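PDB 4DVE: biotin transporter BioY from Lactococcus lactis subsp. cremoris, which binds biotin as a membrane S component and probably passes it to an energy-coupling factor (ECF) ABC transporter for uptake. Local coordinates for residues I55-G67 with I183-F197. Numbering follows the deposited sequence.
Sequences IMMAGGLLGPKYG and IVRRLRKQGGFELYF. With BNG (nonyl beta-D-glucopyranoside), chain F.
Arg188 reaches from helix 183-189 to the carbonyl of Gly60, where its NE and NH2 both donate to the one oxygen. NE lies 3.0 Å from Gly60 O, almost in line with the C=O bond; NH2 stands 2.8 Å from Gly60 O and comes in at a slant, tilted out of the carbonyl plane. The oxygen sits close to the guanidinium plane, at its edge. The rotation about CG-CD (chi3 -135°) bends the arginine chain and turns that edge to the carbonyl. Phe197 CZ also comes within 3.2 Å of Gly60 O, the ring approaching obliquely.

Apolar packing continues from this grip. Leu61 CD2 stands 4.3 Å above the centroid of the Phe193 ring, only 3° off its normal, a CH-pi contact, while Leu61 CD1 meets Leu187 CD1 at 3.9 Å and its CG rests on Val184. Leu62 CD2 makes a second CH-pi contact, over one face of Tyr196. Farther back along the helix, Met57 CE touches Ile183 CG2 at 4.0 Å.

The second shell fixes these groups: Glu131 of helix 128-155 forms a salt bridge with Arg188 NH2, Thr19 bonds Tyr196 OH, and Tyr22 stacks on Phe193. A methionine in place of Arg188 would probably leave Gly60 O without both donors and Glu131 without one of its charged mates.

Pro64, four residues on, has no N-H to offer, which probably leaves the carbonyl for the arginine; the kink there also includes Gly63, with its positive phi. The helix segments run at 44°, their axes 9.6 Å apart. Beyond helix 170-189 the C-terminal tail folds back, its 3-10 turn 194-196 carrying Tyr196, and sets its rings on Leu61, Leu62 and the glycine carbonyls. Helix end and tail together thus pack on kinked helix 52-80 in this all-helical membrane S component.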
loop_
_atom_site.group_PDB
_atom_site.type_symbol
_atom_site.label_atom_id
_atom_site.label_comp_id
_atom_site.label_asym_id
_atom_site.label_seq_id
_atom_site.Cartn_x
_atom_site.Cartn_y
_atom_site.Cartn_z
ATOM N N ILE A 55 -1.428 2.537 -0.442
ATOM C CA ILE A 55 -0.953 1.547 0.488
ATOM C C ILE A 55 0.513 1.817 0.819
ATOM O O ILE A 55 0.917 1.698 1.963
ATOM C CB ILE A 55 -1.065 0.101 -0.062
ATOM C CG1 ILE A 55 -2.500 -0.218 -0.520
ATOM C CG2 ILE A 55 -0.595 -0.900 0.999
ATOM C CD1 ILE A 55 -3.565 0.024 0.538
HETATM N N MSE A 56 1.283 2.215 -0.189
HETATM C CA MSE A 56 2.701 2.495 -0.023
HETATM C C MSE A 56 2.952 3.710 0.829
HETATM O O MSE A 56 3.933 3.746 1.593
HETATM C CB MSE A 56 3.374 2.769 -1.373
HETATM C CG MSE A 56 3.447 1.541 -2.232
HETATM SE SE MSE A 56 4.344 1.962 -3.946
HETATM C CE MSE A 56 3.375 0.687 -5.102
HETATM N N MSE A 57 2.107 4.727 0.680
HETATM C CA MSE A 57 2.274 5.991 1.404
HETATM C C MSE A 57 1.922 5.960 2.878
HETATM O O MSE A 57 2.467 6.756 3.663
HETATM C CB MSE A 57 1.354 7.036 0.774
HETATM C CG MSE A 57 1.808 7.456 -0.623
HETATM SE SE MSE A 57 0.347 8.424 -1.547
HETATM C CE MSE A 57 0.088 9.801 -0.154
ATOM N N ALA A 58 0.998 5.075 3.259
ATOM C CA ALA A 58 0.410 5.044 4.606
ATOM C C ALA A 58 1.443 4.901 5.729
ATOM O O ALA A 58 1.396 5.643 6.724
ATOM C CB ALA A 58 -0.635 3.927 4.699
ATOM N N GLY A 59 2.341 3.927 5.589
ATOM C CA GLY A 59 3.414 3.696 6.582
ATOM C C GLY A 59 4.468 4.793 6.668
ATOM O O GLY A 59 5.031 5.043 7.737
ATOM N N GLY A 60 4.743 5.465 5.549
ATOM C CA GLY A 60 5.706 6.555 5.532
ATOM C C GLY A 60 5.166 7.845 6.121
ATOM O O GLY A 60 5.946 8.744 6.476
ATOM N N LEU A 61 3.842 7.956 6.193
ATOM C CA LEU A 61 3.203 9.124 6.813
ATOM C C LEU A 61 2.833 8.890 8.260
ATOM O O LEU A 61 3.106 9.726 9.108
ATOM C CB LEU A 61 1.968 9.571 6.033
ATOM C CG LEU A 61 2.288 10.279 4.718
ATOM C CD1 LEU A 61 1.032 10.493 3.857
ATOM C CD2 LEU A 61 3.051 11.570 5.010
ATOM N N LEU A 62 2.213 7.750 8.542
ATOM C CA LEU A 62 1.589 7.529 9.822
ATOM C C LEU A 62 2.304 6.495 10.644
ATOM O O LEU A 62 1.856 6.153 11.739
ATOM C CB LEU A 62 0.123 7.127 9.589
ATOM C CG LEU A 62 -0.741 8.262 8.997
ATOM C CD1 LEU A 62 -2.185 7.837 8.785
ATOM C CD2 LEU A 62 -0.671 9.541 9.845
ATOM N N GLY A 63 3.395 5.940 10.094
ATOM C CA GLY A 63 4.208 4.975 10.831
ATOM C C GLY A 63 3.594 3.600 10.887
ATOM O O GLY A 63 2.540 3.352 10.270
ATOM N N PRO A 64 4.271 2.674 11.595
ATOM C CA PRO A 64 3.891 1.268 11.476
ATOM C C PRO A 64 2.578 0.909 12.165
ATOM O O PRO A 64 1.973 -0.104 11.813
ATOM C CB PRO A 64 5.065 0.529 12.122
ATOM C CG PRO A 64 5.622 1.534 13.109
ATOM C CD PRO A 64 5.491 2.851 12.406
ATOM N N LYS A 65 2.129 1.717 13.118
ATOM C CA LYS A 65 0.857 1.442 13.817
ATOM C C LYS A 65 -0.342 2.038 13.068
ATOM O O LYS A 65 -1.199 1.303 12.547
ATOM C CB LYS A 65 0.904 1.954 15.264
ATOM C CG LYS A 65 -0.388 1.724 16.052
ATOM C CD LYS A 65 -0.239 2.124 17.526
ATOM C CE LYS A 65 -1.488 1.670 18.286
ATOM N NZ LYS A 65 -1.575 2.086 19.713
ATOM N N TYR A 66 -0.366 3.360 12.988
ATOM C CA TYR A 66 -1.489 4.087 12.389
ATOM C C TYR A 66 -1.569 3.932 10.878
ATOM O O TYR A 66 -2.665 3.935 10.318
ATOM C CB TYR A 66 -1.488 5.548 12.839
ATOM C CG TYR A 66 -1.697 5.635 14.340
ATOM C CD1 TYR A 66 -2.921 5.316 14.924
ATOM C CD2 TYR A 66 -0.655 5.969 15.177
ATOM C CE1 TYR A 66 -3.088 5.352 16.308
ATOM C CE2 TYR A 66 -0.802 5.985 16.546
ATOM C CZ TYR A 66 -2.014 5.680 17.104
ATOM O OH TYR A 66 -2.101 5.745 18.482
ATOM N N GLY A 67 -0.428 3.745 10.215
ATOM C CA GLY A 67 -0.452 3.380 8.798
ATOM C C GLY A 67 -1.162 2.064 8.569
ATOM O O GLY A 67 -1.990 1.928 7.659
ATOM N N ILE A 183 6.072 12.646 -2.522
ATOM C CA ILE A 183 4.887 13.159 -1.830
ATOM C C ILE A 183 5.016 13.098 -0.296
ATOM O O ILE A 183 4.806 14.124 0.393
ATOM C CB ILE A 183 3.612 12.458 -2.298
ATOM C CG1 ILE A 183 3.288 12.852 -3.745
ATOM C CG2 ILE A 183 2.414 12.800 -1.422
ATOM C CD1 ILE A 183 2.277 11.900 -4.389
ATOM N N VAL A 184 5.402 11.938 0.242
ATOM C CA VAL A 184 5.468 11.815 1.690
ATOM C C VAL A 184 6.578 12.667 2.314
ATOM O O VAL A 184 6.344 13.254 3.379
ATOM C CB VAL A 184 5.475 10.371 2.254
ATOM C CG1 VAL A 184 4.485 9.477 1.519
ATOM C CG2 VAL A 184 6.862 9.802 2.278
ATOM N N ARG A 185 7.748 12.762 1.674
ATOM C CA ARG A 185 8.848 13.581 2.229
ATOM C C ARG A 185 8.430 15.060 2.270
ATOM O O ARG A 185 8.712 15.754 3.248
ATOM C CB ARG A 185 10.183 13.468 1.464
ATOM C CG ARG A 185 10.687 12.096 1.078
ATOM C CD ARG A 185 11.719 11.419 1.953
ATOM N NE ARG A 185 12.836 12.242 2.291
ATOM C CZ ARG A 185 13.743 11.922 3.204
ATOM N NH1 ARG A 185 13.707 10.756 3.855
ATOM N NH2 ARG A 185 14.704 12.783 3.468
ATOM N N ARG A 186 7.767 15.539 1.214
ATOM C CA ARG A 186 7.160 16.878 1.230
ATOM C C ARG A 186 6.143 17.077 2.355
ATOM O O ARG A 186 6.207 18.073 3.086
ATOM C CB ARG A 186 6.476 17.224 -0.096
ATOM C CG ARG A 186 7.322 18.059 -1.024
ATOM C CD ARG A 186 6.739 18.084 -2.428
ATOM N NE ARG A 186 7.769 18.347 -3.435
ATOM C CZ ARG A 186 7.575 18.303 -4.751
ATOM N NH1 ARG A 186 6.378 17.994 -5.256
ATOM N NH2 ARG A 186 8.593 18.566 -5.571
ATOM N N LEU A 187 5.183 16.171 2.467
ATOM C CA LEU A 187 4.199 16.254 3.546
ATOM C C LEU A 187 4.840 16.270 4.936
ATOM O O LEU A 187 4.341 16.952 5.822
ATOM C CB LEU A 187 3.160 15.154 3.471
ATOM C CG LEU A 187 2.153 15.295 2.332
ATOM C CD1 LEU A 187 1.269 14.050 2.332
ATOM C CD2 LEU A 187 1.312 16.579 2.403
ATOM N N ARG A 188 5.944 15.540 5.106
ATOM C CA ARG A 188 6.622 15.471 6.379
ATOM C C ARG A 188 7.525 16.659 6.707
ATOM O O ARG A 188 7.793 16.884 7.872
ATOM C CB ARG A 188 7.539 14.279 6.436
ATOM C CG ARG A 188 6.909 12.935 6.775
ATOM C CD ARG A 188 8.040 12.119 7.391
ATOM N NE ARG A 188 8.002 10.843 6.838
ATOM C CZ ARG A 188 8.841 10.320 5.948
ATOM N NH1 ARG A 188 9.980 10.882 5.524
ATOM N NH2 ARG A 188 8.503 9.151 5.528
ATOM N N LYS A 189 8.054 17.340 5.690
ATOM C CA LYS A 189 9.169 18.264 5.874
ATOM C C LYS A 189 8.755 19.371 6.843
ATOM O O LYS A 189 9.561 19.844 7.640
ATOM C CB LYS A 189 9.699 18.787 4.522
ATOM C CG LYS A 189 9.563 20.272 4.252
ATOM C CD LYS A 189 10.171 20.647 2.907
ATOM C CE LYS A 189 11.688 20.494 2.905
ATOM N NZ LYS A 189 12.352 21.351 1.878
ATOM N N GLN A 190 7.490 19.765 6.762
ATOM C CA GLN A 190 6.785 20.324 7.906
ATOM C C GLN A 190 5.406 19.631 7.932
ATOM O O GLN A 190 4.768 19.519 6.885
ATOM C CB GLN A 190 6.695 21.857 7.818
ATOM C CG GLN A 190 5.714 22.428 6.795
ATOM C CD GLN A 190 4.362 22.794 7.395
ATOM O OE1 GLN A 190 3.918 22.196 8.377
ATOM N NE2 GLN A 190 3.702 23.788 6.806
ATOM N N GLY A 191 4.932 19.168 9.094
ATOM C CA GLY A 191 5.515 19.481 10.401
ATOM C C GLY A 191 6.259 18.344 11.084
ATOM O O GLY A 191 7.496 18.230 10.933
ATOM N N GLY A 192 5.540 17.484 11.812
ATOM C CA GLY A 192 4.067 17.325 11.733
ATOM C C GLY A 192 3.669 15.827 11.749
ATOM O O GLY A 192 2.602 15.453 12.218
ATOM N N PHE A 193 4.552 14.978 11.243
ATOM C CA PHE A 193 4.344 13.523 11.253
ATOM C C PHE A 193 5.379 12.831 12.108
ATOM O O PHE A 193 5.416 11.607 12.204
ATOM C CB PHE A 193 4.351 13.033 9.818
ATOM C CG PHE A 193 3.146 13.478 9.067
ATOM C CD1 PHE A 193 3.157 14.665 8.350
ATOM C CD2 PHE A 193 1.977 12.769 9.161
ATOM C CE1 PHE A 193 2.023 15.087 7.680
ATOM C CE2 PHE A 193 0.838 13.183 8.498
ATOM C CZ PHE A 193 0.860 14.353 7.759
ATOM N N GLU A 194 6.184 13.660 12.763
ATOM C CA GLU A 194 7.294 13.250 13.599
ATOM C C GLU A 194 6.842 12.356 14.763
ATOM O O GLU A 194 7.563 11.427 15.157
ATOM C CB GLU A 194 7.999 14.539 14.080
ATOM C CG GLU A 194 8.678 14.506 15.425
ATOM C CD GLU A 194 7.745 14.453 16.614
ATOM O OE1 GLU A 194 6.734 15.187 16.679
ATOM O OE2 GLU A 194 8.058 13.651 17.521
ATOM N N LEU A 195 5.639 12.615 15.282
ATOM C CA LEU A 195 5.051 11.832 16.372
ATOM C C LEU A 195 5.065 10.329 16.031
ATOM O O LEU A 195 5.323 9.500 16.908
ATOM C CB LEU A 195 3.592 12.273 16.626
ATOM C CG LEU A 195 2.756 11.642 17.759
ATOM C CD1 LEU A 195 3.457 11.774 19.107
ATOM C CD2 LEU A 195 1.327 12.220 17.830
ATOM N N TYR A 196 4.789 9.991 14.768
ATOM C CA TYR A 196 4.604 8.584 14.376
ATOM C C TYR A 196 5.907 7.801 14.221
ATOM O O TYR A 196 5.868 6.581 14.051
ATOM C CB TYR A 196 3.720 8.491 13.108
ATOM C CG TYR A 196 2.468 9.315 13.298
ATOM C CD1 TYR A 196 1.572 9.028 14.324
ATOM C CD2 TYR A 196 2.264 10.481 12.567
ATOM C CE1 TYR A 196 0.473 9.853 14.572
ATOM C CE2 TYR A 196 1.175 11.316 12.816
ATOM C CZ TYR A 196 0.269 10.996 13.808
ATOM O OH TYR A 196 -0.824 11.836 14.044
ATOM N N PHE A 197 7.045 8.495 14.235
ATOM C CA PHE A 197 8.352 7.861 14.036
ATOM C C PHE A 197 9.275 8.004 15.237
ATOM O O PHE A 197 10.461 7.713 15.146
ATOM C CB PHE A 197 9.013 8.420 12.766
ATOM C CG PHE A 197 8.217 8.141 11.553
ATOM C CD1 PHE A 197 8.273 6.879 10.965
ATOM C CD2 PHE A 197 7.316 9.066 11.063
ATOM C CE1 PHE A 197 7.494 6.575 9.878
ATOM C CE2 PHE A 197 6.533 8.763 9.956
ATOM C CZ PHE A 197 6.633 7.510 9.366
HETATM C C1 BNG F . 4.740 -1.566 16.250
HETATM C C2 BNG F . 5.541 -0.302 16.534
HETATM C C3 BNG F . 7.019 -0.513 16.226
HETATM C C4 BNG F . 7.535 -1.792 16.875
HETATM C C5 BNG F . 6.614 -2.967 16.571
HETATM C C6 BNG F . 7.087 -4.229 17.283
HETATM C "C1'" BNG F . 2.531 -2.395 16.135
HETATM C "C2'" BNG F . 1.406 -1.772 15.316
HETATM C "C3'" BNG F . 0.130 -2.597 15.426
HETATM C "C4'" BNG F . -0.594 -2.664 14.086
HETATM C "C5'" BNG F . -2.101 -2.538 14.273
HETATM C "C6'" BNG F . -2.843 -3.585 13.451
HETATM C "C7'" BNG F . -4.128 -3.011 12.868
HETATM C "C8'" BNG F . -4.965 -4.102 12.209
HETATM C "C9'" BNG F . -6.169 -3.514 11.509
HETATM O O1 BNG F . 3.381 -1.364 16.634
HETATM O O2 BNG F . 5.036 0.773 15.733
HETATM O O3 BNG F . 7.772 0.606 16.712
HETATM O O4 BNG F . 8.850 -2.079 16.385
HETATM O O5 BNG F . 5.288 -2.653 16.993
HETATM O O6 BNG F . 6.010 -4.777 18.051
#